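Local structure of endoglycosidase (6Q64) at residues A168-I173 / Q214-T219; A172-I177 / S221-P226; A255-S260 / T283-Q288. The protein probably hydrolyses glycosidic linkages within complex N-glycans, as a family 18 endo-acting glycoside hydrolase of a gut Bacteroides. The protein carries 1 engineered substitution. All coordinates share one frame; numbering follows the deposited sequence.

From the N terminus, the first segments met are 168-173 and 172-177, which overlap on helix 162-179. The chain then runs up strand 184-189 and returns to the same wall on helix 211-224, where contact 1 closes at 214-219 and contact 2 at 221-226. The two loops therefore cross instead of nesting, as expected for helices running roughly parallel, and Asn171 of contact 1 bonds to Arg223 of contact 2. Contact 3 follows in series, across the chain's centre, with its centre about 31 Å from those of the other two. It joins the loop after strand 251-254 to the end of neighbouring strand 280-285.

Contact 1. Residues A168-I173 / Q214-T219; sequences AYANAI and QVFIET
Phe216 carries its ring from helix 211-224 into the side of helix 162-179, where Tyr169, Ala170 and Ile173 receive it. Its CG is anti to the backbone N (chi1 -178°), and this carries the ring across to the other helix; the CA atoms of Phe216 and Ala170 are 6.0 Å apart. Atom CE1 of Phe216 reaches CD2 of Tyr169 at 3.6 Å. The two rings meet rim to rim, neither over the other's face, with planes only 14° apart and centroids separated by 5.8 Å. One turn on, Ile173 brings its CD1 to the edge of the Phe216 ring, 4.1 Å from CZ, and the same methyl lies over a face of Tyr169. The small CB of Ala170 sits 3.8 Å from Phe216 CD1. These helices are successive members of the outer layer of a TIM barrel, flanking strand 184-189 in a beta-alpha-beta-alpha run; their axes approach to 8.9 Å and run 32° from parallel. Phe216 also touches Ile135 and Ile187 on the barrel strands, while the Tyr169 hydroxyl is anchored on the carbonyl of Asp140. An alanine in place of Phe216 would probably open a gap between helices and strands, leaving the Tyr169 rim and the Ile173 methyl without their packing partner. Thr219 then points back at the other helix, its CB 3.9 Å from Ala170 CB. Its methyl faces the amide of Asn171, the two side chains crossing at about a right angle with CG2 of Thr219 3.7 Å from OD1 of Asn171, an oxygen that also accepts from Arg223.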
ATOM      1  N   ALA A 168      14.243  17.437   7.382  1.00112.82           N
ATOM      2  CA  ALA A 168      14.685  17.739   6.001  1.00116.13           C
ATOM      3  C   ALA A 168      14.452  16.529   5.075  1.00114.92           C
ATOM      4  O   ALA A 168      13.779  16.720   4.053  1.00113.52           O
ATOM      5  CB  ALA A 168      16.128  18.157   6.025  1.00120.07           C
ATOM      6  N   TYR A 169      14.960  15.337   5.440  1.00112.35           N
ATOM      7  CA  TYR A 169      14.852  14.057   4.683  1.00107.52           C
ATOM      8  C   TYR A 169      13.401  13.719   4.357  1.00102.50           C
ATOM      9  O   TYR A 169      13.114  13.181   3.292  1.00104.79           O
ATOM     10  CB  TYR A 169      15.392  12.874   5.485  1.00107.98           C
ATOM     11  CG  TYR A 169      15.200  11.538   4.807  1.00109.84           C
ATOM     12  CD1 TYR A 169      15.672  11.325   3.523  1.00116.63           C
ATOM     13  CD2 TYR A 169      14.576  10.475   5.440  1.00105.26           C
ATOM     14  CE1 TYR A 169      15.514  10.110   2.878  1.00116.12           C
ATOM     15  CE2 TYR A 169      14.434   9.243   4.821  1.00105.72           C
ATOM     16  CZ  TYR A 169      14.887   9.064   3.524  1.00109.81           C
ATOM     17  OH  TYR A 169      14.760   7.873   2.865  1.00112.03           O
ATOM     18  N   ALA A 170      12.514  13.966   5.304  1.00101.06           N
ATOM     19  CA  ALA A 170      11.059  13.780   5.142  1.00 99.72           C
ATOM     20  C   ALA A 170      10.499  14.830   4.182  1.00 98.21           C
ATOM     21  O   ALA A 170       9.635  14.493   3.371  1.00 95.73           O
ATOM     22  CB  ALA A 170      10.387  13.865   6.486  1.00101.05           C
ATOM     23  N   ASN A 171      10.939  16.075   4.308  1.00100.46           N
ATOM     24  CA  ASN A 171      10.366  17.178   3.503  1.00103.36           C
ATOM     25  C   ASN A 171      10.701  16.915   2.030  1.00101.76           C
ATOM     26  O   ASN A 171       9.949  17.414   1.157  1.00100.32           O
ATOM     27  CB  ASN A 171      10.828  18.556   3.984  1.00107.75           C
ATOM     28  CG  ASN A 171       9.899  19.151   5.021  1.00109.04           C
ATOM     29  OD1 ASN A 171       8.673  19.089   4.890  1.00110.59           O
ATOM     30  ND2 ASN A 171      10.477  19.699   6.073  1.00112.22           N
ATOM     31  N   ALA A 172      11.805  16.185   1.792  1.00103.81           N
ATOM     32  CA  ALA A 172      12.358  15.861   0.454  1.00104.64           C
ATOM     33  C   ALA A 172      11.519  14.741  -0.137  1.00103.43           C
ATOM     34  O   ALA A 172      11.221  14.774  -1.336  1.00108.45           O
ATOM     35  CB  ALA A 172      13.802  15.441   0.538  1.00104.54           C
ATOM     36  N   ILE A 173      11.139  13.787   0.698  1.00101.86           N
ATOM     37  CA  ILE A 173      10.192  12.733   0.271  1.00100.97           C
ATOM     38  C   ILE A 173       8.936  13.445  -0.244  1.00100.96           C
ATOM     39  O   ILE A 173       8.599  13.219  -1.408  1.00104.61           O
ATOM     40  CB  ILE A 173       9.940  11.757   1.422  1.00100.50           C
ATOM     41  CG1 ILE A 173      11.258  11.098   1.848  1.00102.35           C
ATOM     42  CG2 ILE A 173       8.866  10.759   1.028  1.00 99.84           C
ATOM     43  CD1 ILE A 173      11.107   9.785   2.594  1.00100.64           C
ATOM     44  N   GLN A 214       9.496   9.479  15.145  1.00 84.94           N
ATOM     45  CA  GLN A 214       8.252  10.148  15.482  1.00 84.35           C
ATOM     46  C   GLN A 214       8.152  11.465  14.707  1.00 88.22           C
ATOM     47  O   GLN A 214       7.060  11.769  14.184  1.00 87.51           O
ATOM     48  CB  GLN A 214       8.169  10.378  16.994  1.00 82.69           C
ATOM     49  CG  GLN A 214       7.077  11.348  17.438  1.00 78.87           C
ATOM     50  CD  GLN A 214       5.679  10.746  17.373  1.00 75.78           C
ATOM     51  OE1 GLN A 214       5.485   9.533  17.521  1.00 76.98           O
ATOM     52  NE2 GLN A 214       4.705  11.611  17.163  1.00 71.44           N
ATOM     53  N   VAL A 215       9.218  12.255  14.652  1.00 96.32           N
ATOM     54  CA  VAL A 215       9.119  13.595  13.988  1.00107.44           C
ATOM     55  C   VAL A 215       9.272  13.379  12.468  1.00103.22           C
ATOM     56  O   VAL A 215       8.825  14.247  11.669  1.00 97.60           O
ATOM     57  CB  VAL A 215      10.065  14.653  14.605  1.00114.06           C
ATOM     58  CG1 VAL A 215      11.526  14.275  14.476  1.00117.88           C
ATOM     59  CG2 VAL A 215       9.804  16.052  14.049  1.00116.73           C
ATOM     60  N   PHE A 216       9.771  12.203  12.085  1.00 98.23           N
ATOM     61  CA  PHE A 216       9.774  11.732  10.682  1.00 96.53           C
ATOM     62  C   PHE A 216       8.325  11.687  10.190  1.00 92.17           C
ATOM     63  O   PHE A 216       7.894  12.503   9.340  1.00 93.21           O
ATOM     64  CB  PHE A 216      10.472  10.377  10.588  1.00 96.82           C
ATOM     65  CG  PHE A 216      10.548   9.864   9.177  1.00101.83           C
ATOM     66  CD1 PHE A 216      11.199  10.604   8.201  1.00103.44           C
ATOM     67  CD2 PHE A 216       9.933   8.671   8.813  1.00103.29           C
ATOM     68  CE1 PHE A 216      11.261  10.148   6.893  1.00103.61           C
ATOM     69  CE2 PHE A 216       9.989   8.220   7.502  1.00 99.75           C
ATOM     70  CZ  PHE A 216      10.660   8.960   6.548  1.00102.96           C
ATOM     71  N   ILE A 217       7.576  10.767  10.781  1.00 87.16           N
ATOM     72  CA  ILE A 217       6.127  10.539  10.523  1.00 82.68           C
ATOM     73  C   ILE A 217       5.351  11.826  10.782  1.00 82.69           C
ATOM     74  O   ILE A 217       4.411  12.085  10.052  1.00 84.69           O
ATOM     75  CB  ILE A 217       5.630   9.410  11.433  1.00 78.80           C
ATOM     76  CG1 ILE A 217       6.269   8.075  11.061  1.00 78.06           C
ATOM     77  CG2 ILE A 217       4.119   9.339  11.433  1.00 76.27           C
ATOM     78  CD1 ILE A 217       6.045   7.021  12.096  1.00 78.30           C
ATOM     79  N   GLU A 218       5.712  12.575  11.817  1.00 87.45           N
ATOM     80  CA  GLU A 218       5.022  13.842  12.164  1.00 91.13           C
ATOM     81  C   GLU A 218       5.121  14.801  10.969  1.00 91.38           C
ATOM     82  O   GLU A 218       4.090  15.435  10.654  1.00 89.12           O
ATOM     83  CB  GLU A 218       5.618  14.441  13.439  1.00 95.67           C
ATOM     84  CG  GLU A 218       4.698  14.425  14.642  1.00 96.32           C
ATOM     85  CD  GLU A 218       5.343  15.006  15.892  1.00102.32           C
ATOM     86  OE1 GLU A 218       6.018  16.064  15.783  1.00107.94           O
ATOM     87  OE2 GLU A 218       5.208  14.386  16.969  1.00103.11           O
ATOM     88  N   THR A 219       6.302  14.877  10.329  1.00 93.03           N
ATOM     89  CA  THR A 219       6.611  15.834   9.226  1.00 97.15           C
ATOM     90  C   THR A 219       5.917  15.415   7.929  1.00 94.74           C
ATOM     91  O   THR A 219       5.412  16.299   7.233  1.00 99.93           O
ATOM     92  CB  THR A 219       8.104  15.954   8.907  1.00102.10           C
ATOM     93  OG1 THR A 219       8.864  16.173  10.100  1.00103.98           O
ATOM     94  CG2 THR A 219       8.364  17.083   7.932  1.00106.55           C
TER

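Contact 2. Residues A172-I177 / S221-P226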
ATOM      1  N   ALA A 172      11.805  16.185   1.792  1.00103.81           N
ATOM      2  CA  ALA A 172      12.358  15.861   0.454  1.00104.64           C
ATOM      3  C   ALA A 172      11.519  14.741  -0.137  1.00103.43           C
ATOM      4  O   ALA A 172      11.221  14.774  -1.336  1.00108.45           O
ATOM      5  CB  ALA A 172      13.802  15.441   0.538  1.00104.54           C
ATOM      6  N   ILE A 173      11.139  13.787   0.698  1.00101.86           N
ATOM      7  CA  ILE A 173      10.192  12.733   0.271  1.00100.97           C
ATOM      8  C   ILE A 173       8.936  13.445  -0.244  1.00100.96           C
ATOM      9  O   ILE A 173       8.599  13.219  -1.408  1.00104.61           O
ATOM     10  CB  ILE A 173       9.940  11.757   1.422  1.00100.50           C
ATOM     11  CG1 ILE A 173      11.258  11.098   1.848  1.00102.35           C
ATOM     12  CG2 ILE A 173       8.866  10.759   1.028  1.00 99.84           C
ATOM     13  CD1 ILE A 173      11.107   9.785   2.594  1.00100.64           C
ATOM     14  N   CYS A 174       8.337  14.336   0.549  1.00100.28           N
ATOM     15  CA  CYS A 174       7.107  15.086   0.178  1.00101.23           C
ATOM     16  C   CYS A 174       7.366  15.875  -1.092  1.00104.84           C
ATOM     17  O   CYS A 174       6.588  15.752  -2.030  1.00110.51           O
ATOM     18  CB  CYS A 174       6.641  16.059   1.250  1.00104.30           C
ATOM     19  SG  CYS A 174       6.022  15.222   2.733  1.00107.34           S
ATOM     20  N   ASP A 175       8.427  16.666  -1.119  1.00111.31           N
ATOM     21  CA  ASP A 175       8.868  17.317  -2.373  1.00113.84           C
ATOM     22  C   ASP A 175       8.567  16.356  -3.509  1.00113.22           C
ATOM     23  O   ASP A 175       7.727  16.688  -4.361  1.00120.80           O
ATOM     24  CB  ASP A 175      10.375  17.574  -2.410  1.00115.74           C
ATOM     25  CG  ASP A 175      10.779  18.809  -1.640  1.00119.10           C
ATOM     26  OD1 ASP A 175       9.857  19.537  -1.164  1.00119.32           O
ATOM     27  OD2 ASP A 175      12.003  19.032  -1.529  1.00121.97           O
ATOM     28  N   SER A 176       9.228  15.197  -3.461  1.00108.27           N
ATOM     29  CA  SER A 176       9.436  14.298  -4.621  1.00106.79           C
ATOM     30  C   SER A 176       8.094  13.636  -4.971  1.00103.22           C
ATOM     31  O   SER A 176       7.867  13.373  -6.150  1.00104.21           O
ATOM     32  CB  SER A 176      10.590  13.346  -4.360  1.00102.80           C
ATOM     33  OG  SER A 176      10.222  12.003  -4.594  1.00 98.05           O
ATOM     34  N   ILE A 177       7.202  13.502  -3.993  1.00 99.71           N
ATOM     35  CA  ILE A 177       5.792  13.046  -4.173  1.00100.29           C
ATOM     36  C   ILE A 177       4.994  14.152  -4.867  1.00103.91           C
ATOM     37  O   ILE A 177       4.191  13.804  -5.748  1.00107.44           O
ATOM     38  CB  ILE A 177       5.160  12.653  -2.817  1.00 98.03           C
ATOM     39  CG1 ILE A 177       5.563  11.232  -2.422  1.00 96.87           C
ATOM     40  CG2 ILE A 177       3.643  12.826  -2.805  1.00 94.04           C
ATOM     41  CD1 ILE A 177       5.383  10.942  -0.965  1.00 95.26           C
ATOM     42  N   SER A 221       3.003  13.545   7.861  1.00 84.24           N
ATOM     43  CA  SER A 221       1.567  13.851   8.111  1.00 85.62           C
ATOM     44  C   SER A 221       1.317  15.351   7.951  1.00 88.33           C
ATOM     45  O   SER A 221       0.358  15.703   7.247  1.00 88.98           O
ATOM     46  CB  SER A 221       1.030  13.352   9.437  1.00 83.88           C
ATOM     47  OG  SER A 221       0.127  12.263   9.218  1.00 90.46           O
ATOM     48  N   ALA A 222       2.147  16.205   8.546  1.00 91.52           N
ATOM     49  CA  ALA A 222       1.878  17.663   8.614  1.00 96.10           C
ATOM     50  C   ALA A 222       1.662  18.144   7.189  1.00 97.21           C
ATOM     51  O   ALA A 222       0.814  19.030   6.957  1.00 94.07           O
ATOM     52  CB  ALA A 222       3.018  18.411   9.271  1.00102.54           C
ATOM     53  N   ARG A 223       2.416  17.540   6.276  1.00100.14           N
ATOM     54  CA  ARG A 223       2.510  18.033   4.888  1.00108.30           C
ATOM     55  C   ARG A 223       1.444  17.359   4.035  1.00106.09           C
ATOM     56  O   ARG A 223       0.615  18.075   3.446  1.00117.24           O
ATOM     57  CB  ARG A 223       3.912  17.842   4.314  1.00112.28           C
ATOM     58  CG  ARG A 223       4.248  18.968   3.354  1.00120.01           C
ATOM     59  CD  ARG A 223       5.714  19.118   3.067  1.00124.72           C
ATOM     60  NE  ARG A 223       5.878  19.371   1.646  1.00126.52           N
ATOM     61  CZ  ARG A 223       7.049  19.495   1.038  1.00132.22           C
ATOM     62  NH1 ARG A 223       7.101  19.709  -0.268  1.00132.95           N
ATOM     63  NH2 ARG A 223       8.167  19.403   1.742  1.00134.11           N
ATOM     64  N   LEU A 224       1.428  16.038   3.981  1.00101.50           N
ATOM     65  CA  LEU A 224       0.626  15.377   2.934  1.00 98.25           C
ATOM     66  C   LEU A 224      -0.762  14.998   3.473  1.00 92.88           C
ATOM     67  O   LEU A 224      -1.649  14.680   2.652  1.00 91.76           O
ATOM     68  CB  LEU A 224       1.455  14.251   2.295  1.00 97.09           C
ATOM     69  CG  LEU A 224       2.030  13.197   3.218  1.00 88.14           C
ATOM     70  CD1 LEU A 224       0.896  12.559   3.934  1.00 88.90           C
ATOM     71  CD2 LEU A 224       2.845  12.157   2.463  1.00 86.59           C
ATOM     72  N   ARG A 225      -1.042  15.164   4.763  1.00 92.33           N
ATOM     73  CA  ARG A 225      -2.446  14.942   5.212  1.00 93.47           C
ATOM     74  C   ARG A 225      -3.362  16.085   4.758  1.00 93.00           C
ATOM     75  O   ARG A 225      -4.429  15.852   4.198  1.00 82.35           O
ATOM     76  CB  ARG A 225      -2.595  14.708   6.717  1.00 92.33           C
ATOM     77  CG  ARG A 225      -4.016  14.275   7.057  1.00 89.80           C
ATOM     78  CD  ARG A 225      -4.169  13.567   8.370  1.00 84.08           C
ATOM     79  NE  ARG A 225      -3.885  12.154   8.264  1.00 79.74           N
ATOM     80  CZ  ARG A 225      -3.901  11.332   9.294  1.00 79.24           C
ATOM     81  NH1 ARG A 225      -4.141  11.802  10.497  1.00 85.08           N
ATOM     82  NH2 ARG A 225      -3.637  10.050   9.154  1.00 80.65           N
ATOM     83  N   PRO A 226      -3.041  17.367   5.016  1.00 96.42           N
ATOM     84  CA  PRO A 226      -3.925  18.433   4.549  1.00 98.74           C
ATOM     85  C   PRO A 226      -4.004  18.467   3.009  1.00 96.41           C
ATOM     86  O   PRO A 226      -4.841  19.159   2.500  1.00 93.04           O
ATOM     87  CB  PRO A 226      -3.350  19.727   5.165  1.00 98.90           C
ATOM     88  CG  PRO A 226      -1.930  19.366   5.627  1.00 99.27           C
ATOM     89  CD  PRO A 226      -1.874  17.854   5.767  1.00 97.82           C
TER
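Asp175 OD1 is gripped by both terminal nitrogens of Arg223. The stronger half of this salt bridge runs from Arg223 NH1 to Asp175 OD1 at 2.9 Å, fairly straight at 161°, in the guanidinium plane and onto the anti lone pair of the oxygen. Arg223 NH2 adds a weak, bent bond to the same oxygen at 3.4 Å. The carboxylate is turned 67° from the guanidinium, and both bonds go to OD1; it is not a two-oxygen, two-nitrogen pairing. Beneath this, Cys174 puts its CB over the centre of one guanidinium face, 3.4 Å from Arg223 NE. Its sulfur lies beside the aliphatic part of the same arginine, SG of Cys174 being 3.7 Å from Arg223 CB. Deeper in, Leu224 CD2 stands 4.4 Å from both Cys174 SG and Ile177 CD1, which continues the apolar packing between the C-terminal parts of two neighbouring barrel helices. Ile177 also rests on Phe185 of the strand that follows its helix. Arg223 NE makes a further salt bridge with Glu178. With two carboxylates and the amide oxygen of Asn171 as partners and a carbon over one face, the guanidinium is probably held against rotation, its charge balanced by the acids.

Contact 3. Residues A255-S260 / T283-Q288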
ATOM      1  N   ALA A 255       1.681 -10.957   5.428  1.00 69.20           N
ATOM      2  CA  ALA A 255       1.193 -12.267   5.939  1.00 71.75           C
ATOM      3  C   ALA A 255       1.497 -13.386   4.936  1.00 72.61           C
ATOM      4  O   ALA A 255       0.602 -14.218   4.663  1.00 72.77           O
ATOM      5  CB  ALA A 255      -0.293 -12.203   6.226  1.00 70.74           C
ATOM      6  N   TYR A 256       2.725 -13.436   4.432  1.00 73.30           N
ATOM      7  CA  TYR A 256       3.101 -14.350   3.322  1.00 74.33           C
ATOM      8  C   TYR A 256       3.008 -15.825   3.785  1.00 77.25           C
ATOM      9  O   TYR A 256       2.264 -16.609   3.141  1.00 80.34           O
ATOM     10  CB  TYR A 256       4.492 -13.996   2.784  1.00 72.16           C
ATOM     11  CG  TYR A 256       4.744 -12.583   2.287  1.00 67.69           C
ATOM     12  CD1 TYR A 256       3.748 -11.730   1.835  1.00 63.15           C
ATOM     13  CD2 TYR A 256       6.051 -12.134   2.194  1.00 68.85           C
ATOM     14  CE1 TYR A 256       4.052 -10.468   1.329  1.00 64.93           C
ATOM     15  CE2 TYR A 256       6.371 -10.878   1.699  1.00 69.39           C
ATOM     16  CZ  TYR A 256       5.372 -10.039   1.245  1.00 69.85           C
ATOM     17  OH  TYR A 256       5.764  -8.798   0.790  1.00 74.69           O
ATOM     18  N   TRP A 257       3.705 -16.220   4.863  1.00 80.13           N
ATOM     19  CA  TRP A 257       3.933 -17.661   5.184  1.00 81.44           C
ATOM     20  C   TRP A 257       3.060 -18.145   6.348  1.00 78.50           C
ATOM     21  O   TRP A 257       3.263 -19.283   6.805  1.00 86.53           O
ATOM     22  CB  TRP A 257       5.419 -17.932   5.449  1.00 87.82           C
ATOM     23  CG  TRP A 257       6.293 -17.132   4.541  1.00 90.27           C
ATOM     24  CD1 TRP A 257       7.215 -16.180   4.871  1.00 91.54           C
ATOM     25  CD2 TRP A 257       6.243 -17.164   3.110  1.00 95.01           C
ATOM     26  NE1 TRP A 257       7.755 -15.622   3.745  1.00 93.71           N
ATOM     27  CE2 TRP A 257       7.189 -16.220   2.645  1.00 98.33           C
ATOM     28  CE3 TRP A 257       5.504 -17.917   2.190  1.00 90.28           C
ATOM     29  CZ2 TRP A 257       7.426 -16.026   1.287  1.00 93.31           C
ATOM     30  CZ3 TRP A 257       5.714 -17.694   0.853  1.00 91.16           C
ATOM     31  CH2 TRP A 257       6.670 -16.773   0.415  1.00 92.66           C
ATOM     32  N   GLU A 258       2.080 -17.359   6.766  1.00 71.87           N
ATOM     33  CA  GLU A 258       1.098 -17.785   7.779  1.00 69.79           C
ATOM     34  C   GLU A 258       0.243 -18.916   7.225  1.00 65.51           C
ATOM     35  O   GLU A 258      -0.354 -18.719   6.212  1.00 69.49           O
ATOM     36  CB  GLU A 258       0.244 -16.592   8.198  1.00 73.58           C
ATOM     37  CG  GLU A 258       0.866 -15.764   9.315  1.00 72.49           C
ATOM     38  CD  GLU A 258       2.033 -14.873   8.935  1.00 76.28           C
ATOM     39  OE1 GLU A 258       2.764 -14.491   9.851  1.00 80.41           O
ATOM     40  OE2 GLU A 258       2.205 -14.547   7.733  1.00 85.16           O
ATOM     41  N   SER A 259       0.091 -20.029   7.924  1.00 66.90           N
ATOM     42  CA  SER A 259      -0.577 -21.231   7.375  1.00 70.25           C
ATOM     43  C   SER A 259      -1.974 -21.456   7.964  1.00 71.11           C
ATOM     44  O   SER A 259      -2.545 -22.534   7.646  1.00 78.96           O
ATOM     45  CB  SER A 259       0.334 -22.435   7.538  1.00 76.05           C
ATOM     46  OG  SER A 259       0.033 -23.227   8.679  1.00 81.43           O
ATOM     47  N   SER A 260      -2.502 -20.519   8.782  1.00 74.33           N
ATOM     48  CA  SER A 260      -3.787 -20.632   9.558  1.00 70.73           C
ATOM     49  C   SER A 260      -4.411 -19.261   9.828  1.00 65.84           C
ATOM     50  O   SER A 260      -3.668 -18.286  10.027  1.00 63.33           O
ATOM     51  CB  SER A 260      -3.600 -21.342  10.866  1.00 74.52           C
ATOM     52  OG  SER A 260      -2.970 -20.497  11.823  1.00 74.68           O
ATOM     53  N   THR A 283      -1.454  -9.048   3.258  1.00 70.83           N
ATOM     54  CA  THR A 283      -0.922  -9.235   1.902  1.00 67.75           C
ATOM     55  C   THR A 283      -0.305 -10.616   1.795  1.00 71.23           C
ATOM     56  O   THR A 283       0.251 -11.171   2.782  1.00 66.48           O
ATOM     57  CB  THR A 283       0.098  -8.159   1.526  1.00 71.39           C
ATOM     58  OG1 THR A 283       1.305  -8.351   2.278  1.00 68.30           O
ATOM     59  CG2 THR A 283      -0.477  -6.774   1.723  1.00 71.15           C
ATOM     60  N   VAL A 284      -0.389 -11.117   0.582  1.00 76.14           N
ATOM     61  CA  VAL A 284       0.123 -12.451   0.227  1.00 80.27           C
ATOM     62  C   VAL A 284       1.238 -12.303  -0.830  1.00 74.90           C
ATOM     63  O   VAL A 284       1.432 -11.171  -1.371  1.00 67.65           O
ATOM     64  CB  VAL A 284      -1.092 -13.298  -0.163  1.00 84.05           C
ATOM     65  CG1 VAL A 284      -1.642 -12.887  -1.512  1.00 84.51           C
ATOM     66  CG2 VAL A 284      -0.739 -14.768  -0.115  1.00 94.96           C
ATOM     67  N   GLU A 285       2.034 -13.361  -1.028  1.00 75.91           N
ATOM     68  CA  GLU A 285       3.337 -13.270  -1.748  1.00 81.95           C
ATOM     69  C   GLU A 285       3.172 -13.891  -3.137  1.00 80.64           C
ATOM     70  O   GLU A 285       3.050 -15.130  -3.243  1.00 81.77           O
ATOM     71  CB  GLU A 285       4.441 -13.824  -0.842  1.00 84.97           C
ATOM     72  CG  GLU A 285       5.666 -14.411  -1.508  1.00 95.29           C
ATOM     73  CD  GLU A 285       6.264 -13.732  -2.721  1.00100.20           C
ATOM     74  OE1 GLU A 285       7.273 -12.986  -2.560  1.00 98.20           O
ATOM     75  OE2 GLU A 285       5.759 -14.022  -3.827  1.00106.90           O
ATOM     76  N   PHE A 286       3.154 -13.027  -4.150  1.00 78.82           N
ATOM     77  CA  PHE A 286       2.642 -13.342  -5.508  1.00 84.63           C
ATOM     78  C   PHE A 286       3.794 -13.529  -6.507  1.00 89.26           C
ATOM     79  O   PHE A 286       3.560 -14.191  -7.527  1.00 92.38           O
ATOM     80  CB  PHE A 286       1.597 -12.298  -5.907  1.00 82.12           C
ATOM     81  CG  PHE A 286       0.185 -12.821  -5.886  1.00 77.00           C
ATOM     82  CD1 PHE A 286      -0.170 -13.850  -5.038  1.00 72.30           C
ATOM     83  CD2 PHE A 286      -0.772 -12.301  -6.738  1.00 78.12           C
ATOM     84  CE1 PHE A 286      -1.453 -14.355  -5.040  1.00 72.74           C
ATOM     85  CE2 PHE A 286      -2.063 -12.802  -6.729  1.00 79.54           C
ATOM     86  CZ  PHE A 286      -2.400 -13.829  -5.880  1.00 75.37           C
ATOM     87  N   GLU A 287       4.995 -13.026  -6.199  1.00 90.42           N
ATOM     88  CA  GLU A 287       6.262 -13.451  -6.847  1.00 89.98           C
ATOM     89  C   GLU A 287       6.317 -14.986  -6.858  1.00 89.61           C
ATOM     90  O   GLU A 287       6.695 -15.546  -7.878  1.00 95.69           O
ATOM     91  CB  GLU A 287       7.421 -12.736  -6.157  1.00 92.74           C
ATOM     92  CG  GLU A 287       8.814 -13.203  -6.540  1.00103.56           C
ATOM     93  CD  GLU A 287       9.901 -12.181  -6.215  1.00107.50           C
ATOM     94  OE1 GLU A 287      10.247 -11.413  -7.121  1.00108.48           O
ATOM     95  OE2 GLU A 287      10.359 -12.120  -5.042  1.00103.12           O
ATOM     96  N   GLN A 288       5.830 -15.664  -5.825  1.00 94.77           N
ATOM     97  CA  GLN A 288       5.901 -17.147  -5.738  1.00 97.24           C
ATOM     98  C   GLN A 288       4.524 -17.825  -5.810  1.00 92.53           C
ATOM     99  O   GLN A 288       4.493 -19.004  -6.139  1.00 95.59           O
ATOM    100  CB  GLN A 288       6.605 -17.514  -4.443  1.00100.15           C
ATOM    101  CG  GLN A 288       8.111 -17.561  -4.599  1.00109.55           C
ATOM    102  CD  GLN A 288       8.690 -18.293  -3.413  1.00120.67           C
ATOM    103  OE1 GLN A 288       8.152 -18.231  -2.301  1.00115.61           O
ATOM    104  NE2 GLN A 288       9.766 -19.031  -3.652  1.00124.74           N
TER
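Backbone 255-256, just past the end of strand 251-254, keeps running beside the last residues of strand 280-285: the CA atoms of Ala255 and Thr283 are 5.5 Å apart, those of Tyr256 and Val284 4.7 Å. Strands 251-254 and 280-285 are adjacent parallel strands of the TIM barrel, and the contact sits at their C-terminal ends, the end where barrels of this kind carry their active sites. Beyond Tyr256 the loop parts from its neighbour. Glu285 lays its CB over one face of the Tyr256 ring in a CH-pi contact, 3.7 Å from the centroid. Thr283 and Tyr256 lie side by side, pointing the same way, and the Thr283 hydroxyl is hydrogen-bonded to the carbonyl of Tyr253. The Glu285 chain bends at chi2 (41°), and its carboxylate caps the helix that begins at Phe286, Gln288 N donating to Glu285 OE2. CH2 of Trp257 comes 3.2 Å from CG of Glu285, the two side chains crossing obliquely, and one face of the Trp257 indole has Tyr256 CB over its centre. The tip of Trp257 also meets Gln288, CH2 standing 3.4 Å from Gln288 OE1 with the ring and amide planes 81° apart.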